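Side-chain contacts in 5-carboxymethyl-2-hydroxymuconate delta-isomerase (Bordetella bronchiseptica, PDB 4JJ9), which probably catalyses the isomerisation of 5-carboxymethyl-2-hydroxymuconate in homoprotocatechuate catabolism, working as a trimer: residues I28-G32 / N33-D37; Q114-A117 / G118-A122. All coordinates share one frame; numbering follows the deposited sequence.

Contact 1 of 2, residues I28-G32 / N33-D37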
ATOM      1  N   ILE A  28       1.279  -1.110   8.577  1.00  8.73           N
ATOM      2  CA  ILE A  28       1.024   0.145   9.265  1.00  9.05           C
ATOM      3  C   ILE A  28       1.597   1.297   8.442  1.00  8.94           C
ATOM      4  O   ILE A  28       2.784   1.310   8.110  1.00  9.07           O
ATOM      5  CB  ILE A  28       1.649   0.190  10.676  1.00  9.06           C
ATOM      6  CG1 ILE A  28       1.331  -1.091  11.469  1.00 10.62           C
ATOM      7  CG2 ILE A  28       1.165   1.452  11.398  1.00  9.71           C
ATOM      8  CD1 ILE A  28       1.973  -1.119  12.870  1.00 12.97           C
ATOM      9  N   LEU A  29       0.733   2.243   8.093  1.00  8.68           N
ATOM     10  CA  LEU A  29       1.152   3.479   7.434  1.00  8.87           C
ATOM     11  C   LEU A  29       0.949   4.594   8.450  1.00  8.93           C
ATOM     12  O   LEU A  29      -0.165   4.784   8.936  1.00  9.31           O
ATOM     13  CB  LEU A  29       0.302   3.746   6.193  1.00  9.12           C
ATOM     14  CG  LEU A  29       0.193   2.626   5.161  1.00  9.19           C
ATOM     15  CD1 LEU A  29      -0.624   3.145   3.985  1.00 10.37           C
ATOM     16  CD2 LEU A  29       1.587   2.187   4.708  1.00 10.20           C
ATOM     17  N   TYR A  30       2.015   5.317   8.771  1.00  8.10           N
ATOM     18  CA  TYR A  30       1.938   6.330   9.818  1.00  7.98           C
ATOM     19  C   TYR A  30       2.773   7.564   9.511  1.00  7.85           C
ATOM     20  O   TYR A  30       3.707   7.512   8.708  1.00  8.01           O
ATOM     21  CB  TYR A  30       2.307   5.734  11.186  1.00  7.53           C
ATOM     22  CG  TYR A  30       3.742   5.285  11.335  1.00  7.91           C
ATOM     23  CD1 TYR A  30       4.166   4.045  10.831  1.00  8.69           C
ATOM     24  CD2 TYR A  30       4.672   6.086  12.004  1.00  8.11           C
ATOM     25  CE1 TYR A  30       5.488   3.623  10.986  1.00  8.03           C
ATOM     26  CE2 TYR A  30       5.987   5.674  12.171  1.00  8.13           C
ATOM     27  CZ  TYR A  30       6.389   4.442  11.650  1.00  8.33           C
ATOM     28  OH  TYR A  30       7.693   4.049  11.798  1.00 11.48           O
ATOM     29  N   SER A  31       2.415   8.685  10.132  1.00  7.94           N
ATOM     30  CA  SER A  31       3.182   9.913   9.967  1.00  8.18           C
ATOM     31  C   SER A  31       4.558   9.791  10.648  1.00  8.04           C
ATOM     32  O   SER A  31       4.670   9.297  11.773  1.00  7.94           O
ATOM     33  CB  SER A  31       2.394  11.119  10.504  1.00  7.92           C
ATOM     34  OG  SER A  31       2.047  10.924  11.866  1.00  9.04           O
ATOM     35  N   GLY A  32       5.597  10.248   9.950  1.00  8.40           N
ATOM     36  CA  GLY A  32       6.983  10.004  10.364  1.00  9.31           C
ATOM     37  C   GLY A  32       7.333  10.592  11.718  1.00 10.08           C
ATOM     38  O   GLY A  32       8.253  10.111  12.388  1.00 10.61           O
ATOM     39  N   ASN A  33       6.606  11.631  12.124  1.00 10.50           N
ATOM     40  CA  ASN A  33       6.829  12.241  13.441  1.00 11.03           C
ATOM     41  C   ASN A  33       6.619  11.291  14.625  1.00 11.64           C
ATOM     42  O   ASN A  33       7.149  11.524  15.712  1.00 12.07           O
ATOM     43  CB  ASN A  33       6.016  13.540  13.623  1.00 11.16           C
ATOM     44  CG  ASN A  33       4.499  13.332  13.508  1.00 11.83           C
ATOM     45  OD1 ASN A  33       4.014  12.271  13.098  1.00 10.86           O
ATOM     46  ND2 ASN A  33       3.745  14.365  13.875  1.00 11.35           N
ATOM     47  N   LEU A  34       5.853  10.224  14.421  1.00 11.53           N
ATOM     48  CA  LEU A  34       5.627   9.251  15.491  1.00 12.49           C
ATOM     49  C   LEU A  34       6.904   8.504  15.897  1.00 13.04           C
ATOM     50  O   LEU A  34       7.002   8.003  17.012  1.00 13.21           O
ATOM     51  CB  LEU A  34       4.518   8.262  15.116  1.00 12.43           C
ATOM     52  CG  LEU A  34       3.135   8.863  14.838  1.00 12.94           C
ATOM     53  CD1 LEU A  34       2.099   7.742  14.705  1.00 13.88           C
ATOM     54  CD2 LEU A  34       2.710   9.840  15.923  1.00 14.31           C
ATOM     55  N   ASP A  35       7.876   8.443  14.989  1.00 13.64           N
ATOM     56  CA  ASP A  35       9.159   7.784  15.264  1.00 15.07           C
ATOM     57  C   ASP A  35       9.939   8.477  16.366  1.00 16.17           C
ATOM     58  O   ASP A  35      10.821   7.872  16.962  1.00 16.51           O
ATOM     59  CB  ASP A  35      10.031   7.719  14.012  1.00 15.17           C
ATOM     60  CG  ASP A  35       9.644   6.595  13.095  1.00 15.05           C
ATOM     61  OD1 ASP A  35       9.059   5.592  13.560  1.00 16.88           O
ATOM     62  OD2 ASP A  35       9.947   6.713  11.891  1.00 18.68           O
ATOM     63  N   ARG A  36       9.608   9.740  16.614  1.00 16.99           N
ATOM     64  CA  ARG A  36      10.184  10.505  17.715  1.00 18.40           C
ATOM     65  C   ARG A  36       9.594  10.060  19.051  1.00 18.53           C
ATOM     66  O   ARG A  36      10.237  10.204  20.096  1.00 19.04           O
ATOM     67  CB  ARG A  36       9.943  12.005  17.498  1.00 18.75           C
ATOM     68  CG  ARG A  36      10.525  12.531  16.183  1.00 22.08           C
ATOM     69  CD  ARG A  36      10.107  13.959  15.867  1.00 27.31           C
ATOM     70  NE  ARG A  36      11.092  14.606  14.998  1.00 31.36           N
ATOM     71  CZ  ARG A  36      11.071  14.596  13.666  1.00 33.50           C
ATOM     72  NH1 ARG A  36      10.095  13.981  12.998  1.00 35.00           N
ATOM     73  NH2 ARG A  36      12.029  15.221  12.993  1.00 33.95           N
ATOM     74  N   ASP A  37       8.381   9.506  19.008  1.00 18.39           N
ATOM     75  CA  ASP A  37       7.597   9.204  20.214  1.00 18.88           C
ATOM     76  C   ASP A  37       7.693   7.764  20.716  1.00 18.77           C
ATOM     77  O   ASP A  37       7.502   7.510  21.906  1.00 18.61           O
ATOM     78  CB  ASP A  37       6.112   9.518  19.995  1.00 19.01           C
ATOM     79  CG  ASP A  37       5.852  10.952  19.572  1.00 20.91           C
ATOM     80  OD1 ASP A  37       6.687  11.840  19.841  1.00 22.64           O
ATOM     81  OD2 ASP A  37       4.778  11.183  18.975  1.00 23.69           O
TER
HETATM   82  O   HOH W   1      10.507   9.048  10.457  1.00 18.18           O

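Contact 2 of 2, residues Q114-A117 / G118-A122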
ATOM      1  N   GLN A 114     -13.719 -13.310  12.098  1.00 18.56           N
ATOM      2  CA  GLN A 114     -13.265 -11.983  11.650  1.00 18.75           C
ATOM      3  C   GLN A 114     -13.328 -10.967  12.797  1.00 19.11           C
ATOM      4  O   GLN A 114     -12.380 -10.218  13.026  1.00 18.30           O
ATOM      5  CB  GLN A 114     -14.087 -11.494  10.454  1.00 18.59           C
ATOM      6  CG  GLN A 114     -13.901 -12.324   9.179  1.00 17.84           C
ATOM      7  CD  GLN A 114     -14.819 -11.896   8.045  1.00 17.57           C
ATOM      8  OE1 GLN A 114     -15.799 -11.174   8.252  1.00 18.03           O
ATOM      9  NE2 GLN A 114     -14.507 -12.349   6.830  1.00 18.00           N
ATOM     10  N   ARG A 115     -14.444 -10.975  13.525  1.00 19.83           N
ATOM     11  CA  ARG A 115     -14.652 -10.105  14.692  1.00 20.67           C
ATOM     12  C   ARG A 115     -13.671 -10.392  15.832  1.00 20.36           C
ATOM     13  O   ARG A 115     -13.139  -9.465  16.442  1.00 19.99           O
ATOM     14  CB  ARG A 115     -16.106 -10.232  15.186  1.00 21.48           C
ATOM     15  CG  ARG A 115     -16.478  -9.355  16.383  1.00 24.88           C
ATOM     16  CD  ARG A 115     -16.713  -7.904  15.980  1.00 30.50           C
ATOM     17  NE  ARG A 115     -17.218  -7.099  17.096  1.00 34.22           N
ATOM     18  CZ  ARG A 115     -17.502  -5.800  17.024  1.00 35.73           C
ATOM     19  NH1 ARG A 115     -17.335  -5.133  15.885  1.00 36.84           N
ATOM     20  NH2 ARG A 115     -17.959  -5.163  18.095  1.00 37.07           N
ATOM     21  N   ARG A 116     -13.439 -11.673  16.122  1.00 19.93           N
ATOM     22  CA  ARG A 116     -12.469 -12.071  17.139  1.00 19.82           C
ATOM     23  C   ARG A 116     -11.062 -11.589  16.775  1.00 18.88           C
ATOM     24  O   ARG A 116     -10.354 -11.042  17.619  1.00 18.14           O
ATOM     25  CB  ARG A 116     -12.487 -13.585  17.342  1.00 20.59           C
ATOM     26  CG  ARG A 116     -11.603 -14.080  18.479  1.00 23.01           C
ATOM     27  CD  ARG A 116     -11.802 -15.569  18.701  1.00 27.92           C
ATOM     28  NE  ARG A 116     -13.216 -15.913  18.835  1.00 30.44           N
ATOM     29  CZ  ARG A 116     -13.752 -17.073  18.463  1.00 32.02           C
ATOM     30  NH1 ARG A 116     -13.001 -18.024  17.921  1.00 32.84           N
ATOM     31  NH2 ARG A 116     -15.050 -17.282  18.629  1.00 33.34           N
ATOM     32  N   ALA A 117     -10.674 -11.775  15.513  1.00 17.98           N
ATOM     33  CA  ALA A 117      -9.383 -11.284  15.041  1.00 17.29           C
ATOM     34  C   ALA A 117      -9.324  -9.768  15.210  1.00 16.66           C
ATOM     35  O   ALA A 117      -8.355  -9.238  15.756  1.00 16.72           O
ATOM     36  CB  ALA A 117      -9.157 -11.674  13.592  1.00 17.31           C
ATOM     37  N   GLY A 118     -10.374  -9.081  14.759  1.00 16.15           N
ATOM     38  CA  GLY A 118     -10.460  -7.622  14.875  1.00 16.04           C
ATOM     39  C   GLY A 118     -10.309  -7.144  16.306  1.00 16.39           C
ATOM     40  O   GLY A 118      -9.475  -6.285  16.604  1.00 15.13           O
ATOM     41  N   GLU A 119     -11.111  -7.718  17.197  1.00 16.59           N
ATOM     42  CA  GLU A 119     -11.075  -7.342  18.614  1.00 17.47           C
ATOM     43  C   GLU A 119      -9.716  -7.574  19.281  1.00 17.09           C
ATOM     44  O   GLU A 119      -9.213  -6.689  19.980  1.00 16.88           O
ATOM     45  CB  GLU A 119     -12.185  -8.061  19.384  1.00 17.89           C
ATOM     46  CG  GLU A 119     -13.579  -7.559  19.037  1.00 21.80           C
ATOM     47  CD  GLU A 119     -13.836  -6.160  19.537  1.00 26.81           C
ATOM     48  OE1 GLU A 119     -13.772  -5.948  20.773  1.00 29.57           O
ATOM     49  OE2 GLU A 119     -14.106  -5.271  18.697  1.00 28.97           O
ATOM     50  N   THR A 120      -9.129  -8.751  19.054  1.00 16.65           N
ATOM     51  CA  THR A 120      -7.830  -9.112  19.626  1.00 16.66           C
ATOM     52  C   THR A 120      -6.735  -8.142  19.159  1.00 16.29           C
ATOM     53  O   THR A 120      -5.978  -7.592  19.972  1.00 16.21           O
ATOM     54  CB  THR A 120      -7.439 -10.577  19.285  1.00 16.58           C
ATOM     55  OG1 THR A 120      -8.476 -11.468  19.725  1.00 17.92           O
ATOM     56  CG2 THR A 120      -6.129 -10.971  19.958  1.00 17.82           C
ATOM     57  N   ILE A 121      -6.668  -7.914  17.853  1.00 15.73           N
ATOM     58  CA  ILE A 121      -5.632  -7.037  17.302  1.00 15.54           C
ATOM     59  C   ILE A 121      -5.851  -5.562  17.676  1.00 15.67           C
ATOM     60  O   ILE A 121      -4.892  -4.869  18.048  1.00 15.43           O
ATOM     61  CB  ILE A 121      -5.454  -7.246  15.783  1.00 15.53           C
ATOM     62  CG1 ILE A 121      -4.992  -8.685  15.514  1.00 16.01           C
ATOM     63  CG2 ILE A 121      -4.436  -6.251  15.219  1.00 15.31           C
ATOM     64  CD1 ILE A 121      -5.210  -9.155  14.092  1.00 15.76           C
ATOM     65  N   ALA A 122      -7.101  -5.100  17.610  1.00 15.75           N
ATOM     66  CA  ALA A 122      -7.443  -3.732  18.004  1.00 16.30           C
ATOM     67  C   ALA A 122      -7.101  -3.474  19.474  1.00 16.69           C
ATOM     68  O   ALA A 122      -6.553  -2.429  19.809  1.00 16.72           O
ATOM     69  CB  ALA A 122      -8.907  -3.442  17.744  1.00 16.51           C
TER

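Contact 1 of 2, residues I28-G32 / N33-D37
With chi1 at 66°, Y30 holds its ring between its own backbone N and carbonyl carbon, while chi1 of -80° sets CG of D35 anti to its carbonyl carbon; together these bring the phenol OH within bonding distance of the carboxylate. The hydroxyl OH of Y30 then donates to OD1 of D35 at 2.7 Å, meeting the oxygen on its syn side; ring and carboxylate planes stand 83° apart, with the acid at the ring's edge. H77 of the third subunit packs on both residues, at the trimer interface. A water donates to both the other oxygen, OD2 of D35, and O of G32, tying the carboxylate to the backbone. OG of S31 donates to OD1 of N33 at 2.7 Å in the carbonyl plane and also bonds F98 N of strand 97-105; ND2 of N33 is spent on Y96 O and D95 OD1, so both ends of the amide are used and its rotation is fixed. L34, the apolar member, lays CB against CD2 of Y30 at 3.8 Å and also packs on L132 of helix 111-135. Backbone i to i+3 bonds, L34 N to S31 O through D37 N to L34 O, make the consecutive tight turns leading strand 25-31 toward helix 40-51.

Contact 2 of 2, residues Q114-A117 / G118-A122
R115 and E119 lie one helical turn apart, and their flat ends are nearly parallel: the carboxylate and guanidinium planes differ by 21°. OE2 of E119 sits over one face of the guanidinium, 3.8 Å from CZ of R115 and close to the centre of the group. The salt bridge is therefore long, 3.9 Å from NH2 of R115 to that oxygen, and purely electrostatic, because no N-H points at it. The bends explain the meeting: R115 folds at chi2 (78°) and E119 at chi2 (-69°), so two long chains on the partly exposed side converge. OE2 of E119 has a stronger partner, the hydroxyl of Y151 of the second subunit, whose side chain also packs on R115; the pair thus belongs to the trimer interface. All this rides on helix 111-135, the crossover helix of a beta-alpha-beta unit between strands 97-105 and 138-146, and its regular i to i+4 bonds run from G118 N to Q114 O through I121 N to A117 O. At T120 the ladder doubles. Its OG1, anti to the carbonyl carbon and beside the backbone N, can reach back one turn and donates to O of R116 at 2.9 Å, while T120 N reaches the same oxygen at 3.0 Å from the opposite face of the carbonyl plane; the hydroxyl's proton is thus used within the helix. R116 spends its guanidinium on a salt bridge to D57 and a hydrogen bond to R55 O. Small A117 and branched I121 suit the buried side, where both pack on F63 and I121 also reaches F142 of strand 138-146.

Contacts 1 and 2 lie on opposite sides of the chain's centre, their centres about 23 Å apart and their nearest atoms about 9 Å. Contact 1 buries Y30, S31, N33 and L34 and exposes R36; contact 2 buries A117, G118 and I121 and exposes R115. Contact 1 shapes a strand exit, so its polar side chains grip one another through short, directed hydrogen bonds. Contact 2 sits in the first half of its helix, where the backbone already supplies the regular bonds, and side chains add a loose charge pair, apolar packing and one directed bond, from the T120 hydroxyl. Helix 111-135 holds contact 2 and, through L132, also packs against contact 1. Both meet the second subunit; contact 1 also touches the third.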